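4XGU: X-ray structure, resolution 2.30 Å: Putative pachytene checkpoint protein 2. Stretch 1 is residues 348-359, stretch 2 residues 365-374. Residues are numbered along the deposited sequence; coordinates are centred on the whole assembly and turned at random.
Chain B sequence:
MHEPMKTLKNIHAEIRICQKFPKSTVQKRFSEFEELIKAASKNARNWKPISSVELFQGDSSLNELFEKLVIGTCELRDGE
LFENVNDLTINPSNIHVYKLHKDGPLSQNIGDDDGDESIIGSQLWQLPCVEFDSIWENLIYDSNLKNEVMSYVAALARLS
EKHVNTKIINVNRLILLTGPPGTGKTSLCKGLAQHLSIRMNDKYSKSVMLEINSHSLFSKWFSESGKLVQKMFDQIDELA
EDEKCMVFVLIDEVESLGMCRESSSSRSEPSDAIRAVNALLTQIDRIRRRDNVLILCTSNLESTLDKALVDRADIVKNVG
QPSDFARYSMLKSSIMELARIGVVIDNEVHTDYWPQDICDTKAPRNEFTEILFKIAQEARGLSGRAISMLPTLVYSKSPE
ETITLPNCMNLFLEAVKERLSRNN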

ATOM      1  N   GLU B 348      36.964 -22.531 -54.362  1.00149.58           N
ATOM      2  CA  GLU B 348      37.142 -21.436 -55.312  1.00152.80           C
ATOM      3  C   GLU B 348      37.906 -20.276 -54.680  1.00143.58           C
ATOM      4  O   GLU B 348      38.703 -19.610 -55.339  1.00146.47           O
ATOM      5  CB  GLU B 348      35.788 -20.943 -55.830  1.00160.20           C
ATOM      6  CG  GLU B 348      35.006 -21.963 -56.642  1.00168.91           C
ATOM      7  CD  GLU B 348      33.636 -21.449 -57.048  1.00173.30           C
ATOM      8  OE1 GLU B 348      33.211 -20.408 -56.507  1.00173.17           O
ATOM      9  OE2 GLU B 348      32.986 -22.083 -57.908  1.00176.12           O
ATOM     10  N   VAL B 349      37.652 -20.042 -53.397  1.00131.42           N
ATOM     11  CA  VAL B 349      38.277 -18.941 -52.671  1.00124.33           C
ATOM     12  C   VAL B 349      39.295 -19.479 -51.659  1.00119.05           C
ATOM     13  O   VAL B 349      39.027 -20.450 -50.951  1.00113.14           O
ATOM     14  CB  VAL B 349      37.205 -18.070 -51.962  1.00101.31           C
ATOM     15  CG1 VAL B 349      36.329 -18.917 -51.056  1.00104.89           C
ATOM     16  CG2 VAL B 349      37.844 -16.942 -51.182  1.00 96.48           C
ATOM     17  N   HIS B 350      40.471 -18.857 -51.607  1.00121.38           N
ATOM     18  CA  HIS B 350      41.561 -19.353 -50.770  1.00128.72           C
ATOM     19  C   HIS B 350      41.603 -18.672 -49.399  1.00135.04           C
ATOM     20  O   HIS B 350      40.930 -17.666 -49.176  1.00140.98           O
ATOM     21  CB  HIS B 350      42.904 -19.179 -51.485  1.00137.66           C
ATOM     22  CG  HIS B 350      43.891 -20.267 -51.188  1.00144.96           C
ATOM     23  ND1 HIS B 350      45.254 -20.058 -51.200  1.00150.89           N
ATOM     24  CD2 HIS B 350      43.710 -21.571 -50.878  1.00145.58           C
ATOM     25  CE1 HIS B 350      45.868 -21.187 -50.904  1.00152.83           C
ATOM     26  NE2 HIS B 350      44.962 -22.122 -50.704  1.00150.68           N
ATOM     27  N   THR B 351      42.409 -19.230 -48.496  1.00133.42           N
ATOM     28  CA  THR B 351      42.451 -18.816 -47.093  1.00126.20           C
ATOM     29  C   THR B 351      42.724 -17.325 -46.905  1.00126.29           C
ATOM     30  O   THR B 351      42.121 -16.684 -46.046  1.00124.01           O
ATOM     31  CB  THR B 351      43.518 -19.604 -46.313  1.00123.46           C
ATOM     32  OG1 THR B 351      44.816 -19.076 -46.611  1.00124.34           O
ATOM     33  CG2 THR B 351      43.470 -21.083 -46.690  1.00122.55           C
ATOM     34  N   ASP B 352      43.633 -16.775 -47.704  1.00130.70           N
ATOM     35  CA  ASP B 352      43.950 -15.352 -47.628  1.00132.88           C
ATOM     36  C   ASP B 352      42.739 -14.502 -48.001  1.00129.38           C
ATOM     37  O   ASP B 352      42.511 -13.429 -47.436  1.00128.20           O
ATOM     38  CB  ASP B 352      45.131 -15.007 -48.541  1.00141.80           C
ATOM     39  CG  ASP B 352      46.429 -15.633 -48.078  1.00147.95           C
ATOM     40  OD1 ASP B 352      46.524 -15.994 -46.885  1.00144.89           O
ATOM     41  OD2 ASP B 352      47.357 -15.763 -48.907  1.00155.29           O
ATOM     42  N   TYR B 353      41.963 -15.001 -48.956  1.00128.82           N
ATOM     43  CA  TYR B 353      40.795 -14.296 -49.467  1.00128.55           C
ATOM     44  C   TYR B 353      39.593 -14.487 -48.529  1.00115.92           C
ATOM     45  O   TYR B 353      38.693 -13.647 -48.475  1.00105.20           O
ATOM     46  CB  TYR B 353      40.483 -14.787 -50.884  1.00138.46           C
ATOM     47  CG  TYR B 353      39.714 -13.825 -51.770  1.00143.59           C
ATOM     48  CD1 TYR B 353      39.116 -12.682 -51.254  1.00142.48           C
ATOM     49  CD2 TYR B 353      39.584 -14.071 -53.132  1.00146.11           C
ATOM     50  CE1 TYR B 353      38.411 -11.812 -52.067  1.00141.11           C
ATOM     51  CE2 TYR B 353      38.885 -13.208 -53.953  1.00145.41           C
ATOM     52  CZ  TYR B 353      38.301 -12.081 -53.416  1.00142.39           C
ATOM     53  OH  TYR B 353      37.604 -11.219 -54.231  1.00141.37           O
ATOM     54  N   TRP B 354      39.592 -15.595 -47.789  1.00112.45           N
ATOM     55  CA  TRP B 354      38.602 -15.827 -46.736  1.00104.23           C
ATOM     56  C   TRP B 354      38.628 -14.681 -45.725  1.00 99.92           C
ATOM     57  O   TRP B 354      39.677 -14.065 -45.517  1.00109.28           O
ATOM     58  CB  TRP B 354      38.866 -17.161 -46.023  1.00104.74           C
ATOM     59  CG  TRP B 354      38.256 -18.375 -46.684  1.00107.62           C
ATOM     60  CD1 TRP B 354      38.458 -18.804 -47.963  1.00114.22           C
ATOM     61  CD2 TRP B 354      37.373 -19.321 -46.073  1.00105.58           C
ATOM     62  NE1 TRP B 354      37.741 -19.955 -48.195  1.00114.51           N
ATOM     63  CE2 TRP B 354      37.068 -20.298 -47.053  1.00109.36           C
ATOM     64  CE3 TRP B 354      36.799 -19.447 -44.807  1.00103.18           C
ATOM     65  CZ2 TRP B 354      36.218 -21.372 -46.797  1.00107.82           C
ATOM     66  CZ3 TRP B 354      35.957 -20.513 -44.554  1.00103.56           C
ATOM     67  CH2 TRP B 354      35.675 -21.463 -45.546  1.00105.39           C
ATOM     68  N   PRO B 355      37.476 -14.385 -45.100  1.00 87.88           N
ATOM     69  CA  PRO B 355      37.414 -13.320 -44.093  1.00 88.96           C
ATOM     70  C   PRO B 355      38.378 -13.559 -42.935  1.00 94.80           C
ATOM     71  O   PRO B 355      38.417 -14.652 -42.367  1.00 94.62           O
ATOM     72  CB  PRO B 355      35.956 -13.365 -43.614  1.00 85.57           C
ATOM     73  CG  PRO B 355      35.440 -14.699 -44.050  1.00 83.01           C
ATOM     74  CD  PRO B 355      36.158 -15.002 -45.322  1.00 84.75           C
ATOM     75  N   GLN B 356      39.156 -12.534 -42.605  1.00 99.86           N
ATOM     76  CA  GLN B 356      40.175 -12.631 -41.570  1.00104.89           C
ATOM     77  C   GLN B 356      39.783 -11.801 -40.354  1.00108.98           C
ATOM     78  O   GLN B 356      38.720 -11.181 -40.336  1.00108.50           O
ATOM     79  CB  GLN B 356      41.528 -12.159 -42.108  1.00108.23           C
ATOM     80  CG  GLN B 356      41.868 -12.697 -43.484  1.00111.88           C
ATOM     81  CD  GLN B 356      42.251 -14.162 -43.458  1.00116.64           C
ATOM     82  OE1 GLN B 356      42.853 -14.640 -42.495  1.00119.60           O
ATOM     83  NE2 GLN B 356      41.903 -14.886 -44.517  1.00116.20           N
ATOM     84  N   ASP B 357      40.644 -11.789 -39.344  1.00111.28           N
ATOM     85  CA  ASP B 357      40.429 -10.946 -38.174  1.00108.72           C
ATOM     86  C   ASP B 357      40.561  -9.477 -38.559  1.00106.60           C
ATOM     87  O   ASP B 357      41.528  -9.077 -39.206  1.00110.15           O
ATOM     88  CB  ASP B 357      41.411 -11.300 -37.057  1.00113.43           C
ATOM     89  CG  ASP B 357      41.194 -12.701 -36.517  1.00119.05           C
ATOM     90  OD1 ASP B 357      40.086 -13.248 -36.705  1.00113.70           O
ATOM     91  OD2 ASP B 357      42.131 -13.253 -35.901  1.00126.65           O
ATOM     92  N   ILE B 358      39.579  -8.682 -38.152  1.00104.47           N
ATOM     93  CA  ILE B 358      39.463  -7.298 -38.591  1.00113.26           C
ATOM     94  C   ILE B 358      39.992  -6.328 -37.528  1.00127.07           C
ATOM     95  O   ILE B 358      39.762  -5.119 -37.597  1.00134.19           O
ATOM     96  CB  ILE B 358      37.986  -6.968 -38.941  1.00122.09           C
ATOM     97  CG1 ILE B 358      37.884  -5.778 -39.900  1.00125.56           C
ATOM     98  CG2 ILE B 358      37.147  -6.777 -37.679  1.00121.80           C
ATOM     99  CD1 ILE B 358      36.464  -5.433 -40.259  1.00124.97           C
ATOM    100  N   CYS B 359      40.728  -6.862 -36.557  1.00132.02           N
ATOM    101  CA  CYS B 359      41.153  -6.077 -35.400  1.00137.20           C
ATOM    102  C   CYS B 359      42.009  -4.867 -35.773  1.00136.47           C
ATOM    103  O   CYS B 359      42.949  -4.973 -36.564  1.00130.16           O
ATOM    104  CB  CYS B 359      41.916  -6.961 -34.406  1.00142.23           C
ATOM    105  SG  CYS B 359      41.827  -6.402 -32.683  1.00171.62           S
ATOM    106  N   ARG B 365      41.038  -4.445 -45.556  1.00129.96           N
ATOM    107  CA  ARG B 365      39.814  -5.226 -45.449  1.00116.70           C
ATOM    108  C   ARG B 365      39.465  -5.886 -46.771  1.00115.92           C
ATOM    109  O   ARG B 365      39.134  -5.211 -47.746  1.00116.62           O
ATOM    110  CB  ARG B 365      38.649  -4.355 -44.978  1.00108.24           C
ATOM    111  CG  ARG B 365      38.707  -3.992 -43.508  1.00100.85           C
ATOM    112  CD  ARG B 365      37.491  -3.185 -43.099  1.00 97.78           C
ATOM    113  NE  ARG B 365      37.603  -2.686 -41.734  1.00 95.63           N
ATOM    114  CZ  ARG B 365      36.699  -1.909 -41.146  1.00 92.12           C
ATOM    115  NH1 ARG B 365      35.611  -1.539 -41.808  1.00 89.34           N
ATOM    116  NH2 ARG B 365      36.884  -1.501 -39.897  1.00 91.68           N
ATOM    117  N   ASN B 366      39.560  -7.211 -46.792  1.00116.64           N
ATOM    118  CA  ASN B 366      39.103  -8.004 -47.922  1.00122.27           C
ATOM    119  C   ASN B 366      37.645  -7.672 -48.201  1.00125.88           C
ATOM    120  O   ASN B 366      36.912  -7.304 -47.284  1.00125.62           O
ATOM    121  CB  ASN B 366      39.270  -9.500 -47.639  1.00120.25           C
ATOM    122  CG  ASN B 366      40.728  -9.933 -47.589  1.00122.48           C
ATOM    123  OD1 ASN B 366      41.135 -10.848 -48.302  1.00125.92           O
ATOM    124  ND2 ASN B 366      41.519  -9.276 -46.747  1.00122.01           N
ATOM    125  N   GLU B 367      37.222  -7.778 -49.456  1.00130.08           N
ATOM    126  CA  GLU B 367      35.837  -7.467 -49.786  1.00130.64           C
ATOM    127  C   GLU B 367      34.912  -8.425 -49.046  1.00124.95           C
ATOM    128  O   GLU B 367      33.890  -8.011 -48.508  1.00128.35           O
ATOM    129  CB  GLU B 367      35.594  -7.531 -51.295  1.00139.17           C
ATOM    130  CG  GLU B 367      34.465  -6.621 -51.769  1.00144.20           C
ATOM    131  CD  GLU B 367      34.791  -5.146 -51.593  1.00150.89           C
ATOM    132  OE1 GLU B 367      35.953  -4.758 -51.844  1.00155.17           O
ATOM    133  OE2 GLU B 367      33.889  -4.375 -51.200  1.00150.62           O
ATOM    134  N   PHE B 368      35.285  -9.702 -49.001  1.00113.87           N
ATOM    135  CA  PHE B 368      34.542 -10.684 -48.215  1.00104.51           C
ATOM    136  C   PHE B 368      34.565 -10.315 -46.737  1.00 98.45           C
ATOM    137  O   PHE B 368      33.562 -10.450 -46.039  1.00 97.54           O
ATOM    138  CB  PHE B 368      35.111 -12.089 -48.416  1.00103.77           C
ATOM    139  CG  PHE B 368      34.453 -12.852 -49.526  1.00102.29           C
ATOM    140  CD1 PHE B 368      33.091 -12.729 -49.753  1.00 96.56           C
ATOM    141  CD2 PHE B 368      35.193 -13.686 -50.346  1.00106.47           C
ATOM    142  CE1 PHE B 368      32.478 -13.427 -50.777  1.00 98.49           C
ATOM    143  CE2 PHE B 368      34.588 -14.388 -51.372  1.00108.48           C
ATOM    144  CZ  PHE B 368      33.226 -14.258 -51.588  1.00104.63           C
ATOM    145  N   THR B 369      35.720  -9.855 -46.270  1.00 95.87           N
ATOM    146  CA  THR B 369      35.839  -9.310 -44.925  1.00 90.43           C
ATOM    147  C   THR B 369      34.936  -8.087 -44.800  1.00 92.40           C
ATOM    148  O   THR B 369      34.279  -7.884 -43.778  1.00 87.91           O
ATOM    149  CB  THR B 369      37.299  -8.926 -44.597  1.00 90.57           C
ATOM    150  OG1 THR B 369      38.118 -10.101 -44.594  1.00 90.38           O
ATOM    151  CG2 THR B 369      37.392  -8.246 -43.242  1.00 90.03           C
ATOM    152  N   GLU B 370      34.894  -7.285 -45.861  1.00101.30           N
ATOM    153  CA  GLU B 370      34.085  -6.070 -45.885  1.00104.52           C
ATOM    154  C   GLU B 370      32.593  -6.381 -46.007  1.00100.64           C
ATOM    155  O   GLU B 370      31.769  -5.764 -45.330  1.00103.14           O
ATOM    156  CB  GLU B 370      34.527  -5.158 -47.035  1.00109.17           C
ATOM    157  CG  GLU B 370      33.781  -3.833 -47.110  1.00117.14           C
ATOM    158  CD  GLU B 370      34.108  -2.906 -45.953  1.00128.42           C
ATOM    159  OE1 GLU B 370      35.188  -3.063 -45.346  1.00132.90           O
ATOM    160  OE2 GLU B 370      33.282  -2.018 -45.649  1.00132.62           O
ATOM    161  N   ILE B 371      32.250  -7.332 -46.872  1.00 93.36           N
ATOM    162  CA  ILE B 371      30.855  -7.727 -47.059  1.00 89.40           C
ATOM    163  C   ILE B 371      30.283  -8.288 -45.761  1.00 87.42           C
ATOM    164  O   ILE B 371      29.150  -7.983 -45.388  1.00 87.75           O
ATOM    165  CB  ILE B 371      30.699  -8.773 -48.184  1.00 88.06           C
ATOM    166  CG1 ILE B 371      31.047  -8.164 -49.540  1.00 88.74           C
ATOM    167  CG2 ILE B 371      29.275  -9.291 -48.237  1.00 87.87           C
ATOM    168  CD1 ILE B 371      31.141  -9.181 -50.653  1.00 86.54           C
ATOM    169  N   LEU B 372      31.079  -9.099 -45.071  1.00 85.79           N
ATOM    170  CA  LEU B 372      30.671  -9.672 -43.793  1.00 82.43           C
ATOM    171  C   LEU B 372      30.512  -8.586 -42.735  1.00 86.03           C
ATOM    172  O   LEU B 372      29.611  -8.649 -41.900  1.00 89.26           O
ATOM    173  CB  LEU B 372      31.681 -10.721 -43.326  1.00 80.84           C
ATOM    174  CG  LEU B 372      31.383 -11.405 -41.989  1.00 75.83           C
ATOM    175  CD1 LEU B 372      30.005 -12.042 -42.011  1.00 69.85           C
ATOM    176  CD2 LEU B 372      32.448 -12.441 -41.669  1.00 75.65           C
ATOM    177  N   PHE B 373      31.392  -7.589 -42.779  1.00 87.79           N
ATOM    178  CA  PHE B 373      31.297  -6.452 -41.871  1.00 87.23           C
ATOM    179  C   PHE B 373      30.016  -5.668 -42.126  1.00 92.95           C
ATOM    180  O   PHE B 373      29.399  -5.141 -41.197  1.00 90.12           O
ATOM    181  CB  PHE B 373      32.511  -5.534 -42.022  1.00 90.71           C
ATOM    182  CG  PHE B 373      32.546  -4.408 -41.027  1.00 95.98           C
ATOM    183  CD1 PHE B 373      31.963  -3.184 -41.317  1.00101.27           C
ATOM    184  CD2 PHE B 373      33.158  -4.575 -39.798  1.00 97.61           C
ATOM    185  CE1 PHE B 373      31.992  -2.153 -40.400  1.00105.03           C
ATOM    186  CE2 PHE B 373      33.194  -3.547 -38.879  1.00102.51           C
ATOM    187  CZ  PHE B 373      32.611  -2.335 -39.178  1.00105.15           C
ATOM    188  N   LYS B 374      29.628  -5.592 -43.396  1.00 97.69           N
ATOM    189  CA  LYS B 374      28.410  -4.900 -43.796  1.00 98.21           C
ATOM    190  C   LYS B 374      27.195  -5.607 -43.207  1.00 89.42           C
ATOM    191  O   LYS B 374      26.209  -4.969 -42.839  1.00 88.33           O
ATOM    192  CB  LYS B 374      28.313  -4.829 -45.324  1.00109.11           C
ATOM    193  CG  LYS B 374      27.440  -3.701 -45.861  1.00115.98           C
ATOM    194  CD  LYS B 374      26.019  -4.164 -46.144  1.00116.55           C
ATOM    195  CE  LYS B 374      25.219  -3.071 -46.833  1.00119.31           C
ATOM    196  NZ  LYS B 374      25.095  -1.856 -45.979  1.00121.65           N
TER

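A loop laid against the start of a helix does not form the regular backbone ladder that joins strands, and side chains often carry most of the contact. The two stretches of this putative pachytene checkpoint protein 2 illustrate the principle. Stretch 2 enters a helix at Glu367, and its i to i+4 backbone bonds run from Glu370 N to Asn366 O (2.5 Å, very short) through Lys374 N to Glu370 O (2.9 Å). Stretch 1 is mostly irregular; residues 351-353 adopt helical torsions, and Trp354 N bonds to His350 O at 2.8 Å. The backbones come nearest at Pro355 and Thr369, whose CA atoms lie 4.4 Å apart, whereas Tyr353 CA and Asn366 CA are separated by 6.7 Å and Ile358 CA and Arg365 CA by 7.2 Å.

At this close approach sits the sole hydrogen bond between the stretches, a weak one from Gln356 N to Thr369 OG1 (3.3 Å, 158°). The hydroxyl thus serves as acceptor for a loop amide, while Pro355 CA also lies 3.3 Å from Thr369 OG1. The Gln356 side chain turns back on its own stretch: its NE2 donates to Trp354 O at 2.6 Å and to Thr351 O at a very short 2.4 Å, tying the loop to itself.

Apolar packing supplies much of the remainder. Phe368 points toward the loop and meets three residues there. Its CE2 lies 4.1 Å from Val349 CG2, its CD2 lies 4.1 Å from Tyr353 CE1, and its CB is 4.4 Å from Pro355 CD. The Tyr353 and Phe368 rings pair obliquely, with planes at 50° and centroids 5.6 Å apart. One turn further along the helix, Leu372 CD2 reaches Pro355 CB at 4.1 Å.

The CA-to-CB bond of Ile358 points toward stretch 2, its chi angles are both t, and it has the largest area covered by the other stretch. Its CD1 packs 3.4 Å from Phe373 CD2 and lies 3.3 Å from Arg365 NE, over one face of the guanidinium. Such a face is poor in hydrogen-bonding capacity and can accept a methyl group, leaving the in-plane N-H groups free to point elsewhere; Arg365 NH1 forms a long salt bridge with Glu370 OE1 at 3.9 Å.

Proximity alone does not make a bond. Asn366 OD1 lies 3.1 Å from Asp352 O, but both are acceptors. Although Asn366 occupies the N-cap position, its side chain makes no capping bond.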